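Glycosyl transferases group 1 family protein (Francisella tularensis subsp. tularensis, PDB 5I45) probably transfers sugar groups as a GT-B glycosyltransferase, of which this chain is the C-terminal, Rossmann-like domain. Local coordinates at residues A51-V65 with K83-I96. Numbering follows the deposited sequence. Where two conformers were deposited one is given.
Sequences AIVTLKKYPDWTAVV and KVKQAGLDKQIIFI
The backbone O of Gln-92 takes the N-H of Ala-63 at 2.8 Å, while CA of Thr-62 and the CD1 methyl of Leu-55 also close on this oxygen. This is the first rung of a parallel pair, strands 61-66 and 93-96, the latter outermost in the Rossmann-like sheet of the domain; helix 74-86 makes the beta-alpha-beta crossover between them. Ala-63 O then accepts Ile-94 N almost straight on, Ile-94 O receives Val-65 N, and Val-65 O receives Ile-96 N at 2.9 Å; segments 61-65 and 93-96 cross at -26°.

Such a sheet illustrates how one face is buried beneath helices, here helix 44-57. Ile-93 extends from the edge strand toward helix 44-57 with CG1 anti to its carbonyl carbon (chi1 -56°), which brings CD1 against both Ala-51 CB and Ile-52 CG1, the latter 3.7 Å away; the two isoleucines meet nearly at right angles. Ile-52 then spreads its branches: CG2 touches Ala-87 CB at 3.7 Å, and CD1 rests against the backbone O and the CB of Lys-83. Leu-89, whose N-H bonds back to Val-84 O in the Schellman motif around Gly-88, sets CD1 3.5 Å from Ile-52 O, a buried carbonyl lacking any polar partner. On the same sheet face, where Ile-48 adds cover, Val-65 lies alongside Phe-95, its CG2 methyl making a CH-pi contact 4.2 Å from the ring centroid.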
loop_
_atom_site.group_PDB
_atom_site.type_symbol
_atom_site.label_atom_id
_atom_site.label_comp_id
_atom_site.label_asym_id
_atom_site.label_seq_id
_atom_site.Cartn_x
_atom_site.Cartn_y
_atom_site.Cartn_z
ATOM N N ALA A 51 -4.340 8.104 -5.828
ATOM C CA ALA A 51 -3.896 8.947 -4.735
ATOM C C ALA A 51 -4.178 10.403 -5.030
ATOM O O ALA A 51 -4.539 11.158 -4.137
ATOM C CB ALA A 51 -2.411 8.735 -4.440
ATOM N N ILE A 52 -4.033 10.812 -6.287
ATOM C CA ILE A 52 -4.293 12.198 -6.666
ATOM C C ILE A 52 -5.775 12.545 -6.456
ATOM O O ILE A 52 -6.088 13.615 -5.937
ATOM C CB ILE A 52 -3.824 12.465 -8.112
ATOM C CG1 ILE A 52 -2.294 12.521 -8.140
ATOM C CG2 ILE A 52 -4.433 13.739 -8.673
ATOM C CD1 ILE A 52 -1.730 12.547 -9.534
ATOM N N VAL A 53 -6.670 11.652 -6.835
ATOM C CA VAL A 53 -8.099 11.842 -6.608
ATOM C C VAL A 53 -8.403 11.852 -5.105
ATOM O O VAL A 53 -9.087 12.715 -4.582
ATOM C CB VAL A 53 -8.884 10.688 -7.304
ATOM C CG1 VAL A 53 -10.323 10.585 -6.833
ATOM C CG2 VAL A 53 -8.799 10.832 -8.824
ATOM N N THR A 54 -7.864 10.871 -4.389
ATOM C CA THR A 54 -8.238 10.671 -2.997
ATOM C C THR A 54 -7.686 11.731 -2.061
ATOM O O THR A 54 -8.383 12.215 -1.162
ATOM C CB THR A 54 -7.757 9.275 -2.553
ATOM O OG1 THR A 54 -8.332 8.278 -3.405
ATOM C CG2 THR A 54 -8.139 8.996 -1.130
ATOM N N LEU A 55 -6.427 12.043 -2.221
ATOM C CA LEU A 55 -5.746 12.856 -1.235
ATOM C C LEU A 55 -6.099 14.317 -1.294
ATOM O O LEU A 55 -5.835 15.037 -0.329
ATOM C CB LEU A 55 -4.253 12.609 -1.268
ATOM C CG LEU A 55 -3.901 11.168 -0.938
ATOM C CD1 LEU A 55 -2.403 10.980 -1.015
ATOM C CD2 LEU A 55 -4.426 10.731 0.427
ATOM N N LYS A 56 -6.683 14.779 -2.402
ATOM C CA LYS A 56 -7.225 16.135 -2.428
ATOM C C LYS A 56 -8.285 16.266 -1.336
ATOM O O LYS A 56 -8.441 17.317 -0.711
ATOM C CB LYS A 56 -7.860 16.433 -3.778
ATOM C CG LYS A 56 -6.881 16.676 -4.906
ATOM C CD LYS A 56 -7.572 16.502 -6.255
ATOM C CE LYS A 56 -6.598 16.484 -7.421
ATOM N NZ LYS A 56 -6.263 17.858 -7.877
ATOM N N LYS A 57 -9.016 15.184 -1.110
ATOM C CA LYS A 57 -10.090 15.138 -0.141
ATOM C C LYS A 57 -9.649 14.978 1.335
ATOM O O LYS A 57 -10.355 15.373 2.256
ATOM C CB LYS A 57 -11.027 13.990 -0.559
ATOM C CG LYS A 57 -12.289 13.921 0.234
ATOM C CD LYS A 57 -13.234 12.839 -0.289
ATOM C CE LYS A 57 -14.446 12.770 0.611
ATOM N NZ LYS A 57 -15.285 11.578 0.264
ATOM N N TYR A 58 -8.474 14.387 1.552
ATOM C CA TYR A 58 -8.002 14.056 2.896
ATOM C C TYR A 58 -6.597 14.565 3.206
ATOM O O TYR A 58 -5.597 13.837 3.062
ATOM C CB TYR A 58 -8.000 12.535 3.035
ATOM C CG TYR A 58 -9.355 11.924 2.933
ATOM C CD1 TYR A 58 -10.280 12.100 3.948
ATOM C CD2 TYR A 58 -9.701 11.157 1.846
ATOM C CE1 TYR A 58 -11.526 11.528 3.862
ATOM C CE2 TYR A 58 -10.942 10.578 1.752
ATOM C CZ TYR A 58 -11.860 10.760 2.760
ATOM O OH TYR A 58 -13.101 10.149 2.651
ATOM N N PRO A 59 -6.512 15.818 3.657
ATOM C CA PRO A 59 -5.217 16.435 3.906
ATOM C C PRO A 59 -4.274 15.756 4.888
ATOM O O PRO A 59 -3.066 15.914 4.760
ATOM C CB PRO A 59 -5.606 17.832 4.401
ATOM C CG PRO A 59 -6.864 18.120 3.644
ATOM C CD PRO A 59 -7.599 16.823 3.675
ATOM N N ASP A 60 -4.790 14.970 5.826
ATOM C CA ASP A 60 -3.945 14.302 6.820
ATOM C C ASP A 60 -3.326 12.982 6.344
ATOM O O ASP A 60 -2.556 12.367 7.062
ATOM C CB ASP A 60 -4.748 13.990 8.091
ATOM C CG ASP A 60 -5.070 15.217 8.920
ATOM O OD1 ASP A 60 -4.316 16.213 8.915
ATOM O OD2 ASP A 60 -6.086 15.150 9.640
ATOM N N TRP A 61 -3.675 12.577 5.120
ATOM C CA TRP A 61 -3.217 11.322 4.553
ATOM C C TRP A 61 -2.136 11.549 3.530
ATOM O O TRP A 61 -2.160 12.538 2.772
ATOM C CB TRP A 61 -4.400 10.522 3.974
ATOM C CG TRP A 61 -5.236 9.902 5.084
ATOM C CD1 TRP A 61 -6.067 10.559 5.959
ATOM C CD2 TRP A 61 -5.247 8.527 5.490
ATOM N NE1 TRP A 61 -6.593 9.680 6.868
ATOM C CE2 TRP A 61 -6.131 8.415 6.570
ATOM C CE3 TRP A 61 -4.596 7.371 5.018
ATOM C CZ2 TRP A 61 -6.375 7.194 7.196
ATOM C CZ3 TRP A 61 -4.851 6.170 5.641
ATOM C CH2 TRP A 61 -5.726 6.096 6.727
ATOM N N THR A 62 -1.208 10.609 3.472
ATOM C CA THR A 62 -0.057 10.678 2.569
ATOM C C THR A 62 0.144 9.324 1.922
ATOM O O THR A 62 -0.014 8.316 2.571
ATOM C CB THR A 62 1.179 11.077 3.378
ATOM O OG1 THR A 62 0.973 12.402 3.836
ATOM C CG2 THR A 62 2.475 10.990 2.568
ATOM N N ALA A 63 0.474 9.313 0.643
ATOM C CA ALA A 63 0.787 8.107 -0.081
ATOM C C ALA A 63 2.287 8.036 -0.288
ATOM O O ALA A 63 2.896 9.050 -0.656
ATOM C CB ALA A 63 0.079 8.096 -1.432
ATOM N N VAL A 64 2.867 6.846 -0.127
ATOM C CA VAL A 64 4.282 6.609 -0.335
ATOM C C VAL A 64 4.488 5.481 -1.321
ATOM O O VAL A 64 3.800 4.451 -1.287
ATOM C CB VAL A 64 5.079 6.343 0.980
ATOM C CG1 VAL A 64 5.139 7.589 1.828
ATOM C CG2 VAL A 64 4.511 5.199 1.781
ATOM N N VAL A 65 5.436 5.689 -2.225
ATOM C CA VAL A 65 5.822 4.660 -3.170
ATOM C C VAL A 65 7.174 4.135 -2.659
ATOM O O VAL A 65 8.176 4.899 -2.629
ATOM C CB VAL A 65 5.971 5.237 -4.567
ATOM C CG1 VAL A 65 6.459 4.163 -5.530
ATOM C CG2 VAL A 65 4.645 5.828 -5.031
ATOM N N LYS A 83 2.894 14.250 -12.663
ATOM C CA LYS A 83 1.451 14.214 -12.425
ATOM C C LYS A 83 1.155 14.723 -11.019
ATOM O O LYS A 83 0.232 15.478 -10.801
ATOM C CB LYS A 83 0.871 12.794 -12.563
ATOM C CG LYS A 83 0.759 12.226 -13.956
ATOM C CD LYS A 83 0.093 10.857 -13.889
ATOM C CE LYS A 83 0.060 10.171 -15.231
ATOM N NZ LYS A 83 -0.758 10.905 -16.218
ATOM N N VAL A 84 1.936 14.273 -10.044
ATOM C CA VAL A 84 1.768 14.717 -8.660
ATOM C C VAL A 84 1.979 16.228 -8.508
ATOM O O VAL A 84 1.184 16.907 -7.857
ATOM C CB VAL A 84 2.725 13.939 -7.739
ATOM C CG1 VAL A 84 2.708 14.514 -6.341
ATOM C CG2 VAL A 84 2.361 12.452 -7.690
ATOM N N LYS A 85 3.059 16.723 -9.115
ATOM C CA LYS A 85 3.393 18.155 -9.019
ATOM C C LYS A 85 2.311 18.987 -9.690
ATOM O O LYS A 85 1.865 20.001 -9.144
ATOM C CB LYS A 85 4.755 18.447 -9.669
ATOM C CG LYS A 85 5.217 19.885 -9.476
ATOM C CD LYS A 85 6.308 20.248 -10.470
ATOM C CE LYS A 85 6.697 21.724 -10.425
ATOM N NZ LYS A 85 7.489 22.144 -9.226
ATOM N N GLN A 86 1.871 18.575 -10.873
ATOM C CA GLN A 86 0.825 19.337 -11.556
ATOM C C GLN A 86 -0.523 19.322 -10.810
ATOM O O GLN A 86 -1.289 20.278 -10.893
ATOM C CB GLN A 86 0.740 18.943 -13.033
ATOM C CG GLN A 86 2.026 19.294 -13.802
ATOM C CD GLN A 86 2.396 20.776 -13.762
ATOM O OE1 GLN A 86 1.554 21.648 -13.998
ATOM N NE2 GLN A 86 3.675 21.069 -13.485
ATOM N N ALA A 87 -0.776 18.285 -10.017
ATOM C CA ALA A 87 -1.980 18.225 -9.179
ATOM C C ALA A 87 -1.829 19.027 -7.875
ATOM O O ALA A 87 -2.773 19.110 -7.096
ATOM C CB ALA A 87 -2.302 16.776 -8.830
ATOM N N GLY A 88 -0.633 19.560 -7.612
ATOM C CA GLY A 88 -0.371 20.301 -6.372
ATOM C C GLY A 88 -0.312 19.412 -5.143
ATOM O O GLY A 88 -0.576 19.883 -4.032
ATOM N N LEU A 89 0.092 18.147 -5.323
ATOM C CA LEU A 89 0.112 17.168 -4.231
ATOM C C LEU A 89 1.475 16.654 -3.811
ATOM O O LEU A 89 1.570 15.576 -3.188
ATOM C CB LEU A 89 -0.828 16.000 -4.606
ATOM C CG LEU A 89 -2.308 16.360 -4.540
ATOM C CD1 LEU A 89 -3.139 15.186 -5.016
ATOM C CD2 LEU A 89 -2.710 16.774 -3.131
ATOM N N ASP A 90 2.546 17.397 -4.082
ATOM C CA ASP A 90 3.880 16.901 -3.720
ATOM C C ASP A 90 4.143 16.843 -2.200
ATOM O O ASP A 90 5.124 16.269 -1.785
ATOM C CB ASP A 90 4.979 17.663 -4.461
ATOM C CG ASP A 90 4.942 19.125 -4.198
ATOM O OD1 ASP A 90 4.069 19.580 -3.433
ATOM O OD2 ASP A 90 5.803 19.829 -4.752
ATOM N N LYS A 91 3.252 17.416 -1.397
ATOM C CA LYS A 91 3.307 17.223 0.061
ATOM C C LYS A 91 2.557 16.022 0.564
ATOM O O LYS A 91 2.585 15.736 1.763
ATOM C CB LYS A 91 2.766 18.437 0.782
ATOM C CG LYS A 91 3.637 19.658 0.554
ATOM C CD LYS A 91 3.285 20.806 1.456
ATOM C CE LYS A 91 1.914 21.354 1.148
ATOM N NZ LYS A 91 1.776 21.808 -0.257
ATOM N N GLN A 92 1.863 15.322 -0.321
ATOM C CA GLN A 92 1.056 14.172 0.069
ATOM C C GLN A 92 1.360 12.899 -0.704
ATOM O O GLN A 92 0.806 11.874 -0.369
ATOM C CB GLN A 92 -0.436 14.499 -0.054
ATOM C CG GLN A 92 -0.947 15.447 1.012
ATOM C CD GLN A 92 -2.453 15.662 0.883
ATOM O OE1 GLN A 92 -3.268 14.835 1.344
ATOM N NE2 GLN A 92 -2.820 16.721 0.230
ATOM N N ILE A 93 2.186 12.955 -1.742
ATOM C CA ILE A 93 2.529 11.769 -2.551
ATOM C C ILE A 93 4.027 11.799 -2.710
ATOM O O ILE A 93 4.546 12.647 -3.413
ATOM C CB ILE A 93 1.810 11.734 -3.897
ATOM C CG1 ILE A 93 0.302 11.824 -3.659
ATOM C CG2 ILE A 93 2.146 10.441 -4.623
ATOM C CD1 ILE A 93 -0.532 12.003 -4.913
ATOM N N ILE A 94 4.710 10.852 -2.055
ATOM C CA ILE A 94 6.173 10.849 -1.845
ATOM C C ILE A 94 6.830 9.563 -2.350
ATOM O O ILE A 94 6.395 8.468 -1.988
ATOM C CB ILE A 94 6.486 10.921 -0.310
ATOM C CG1 ILE A 94 5.735 12.068 0.394
ATOM C CG2 ILE A 94 7.971 10.980 -0.018
ATOM C CD1 ILE A 94 6.204 13.441 0.033
ATOM N N PHE A 95 7.866 9.686 -3.166
ATOM C CA PHE A 95 8.617 8.537 -3.656
ATOM C C PHE A 95 9.777 8.380 -2.711
ATOM O O PHE A 95 10.643 9.267 -2.622
ATOM C CB PHE A 95 9.104 8.824 -5.076
ATOM C CG PHE A 95 8.007 8.782 -6.086
ATOM C CD1 PHE A 95 7.186 9.886 -6.309
ATOM C CD2 PHE A 95 7.776 7.618 -6.814
ATOM C CE1 PHE A 95 6.153 9.807 -7.244
ATOM C CE2 PHE A 95 6.758 7.556 -7.747
ATOM C CZ PHE A 95 5.947 8.640 -7.942
ATOM N N ILE A 96 9.804 7.270 -1.991
ATOM C CA ILE A 96 10.856 7.023 -0.991
ATOM C C ILE A 96 12.125 6.516 -1.655
ATOM O O ILE A 96 12.080 5.787 -2.624
ATOM C CB ILE A 96 10.310 6.050 0.084
ATOM C CG1 ILE A 96 9.112 6.692 0.792
ATOM C CG2 ILE A 96 11.401 5.628 1.073
ATOM C CD1 ILE A 96 9.399 7.967 1.547
#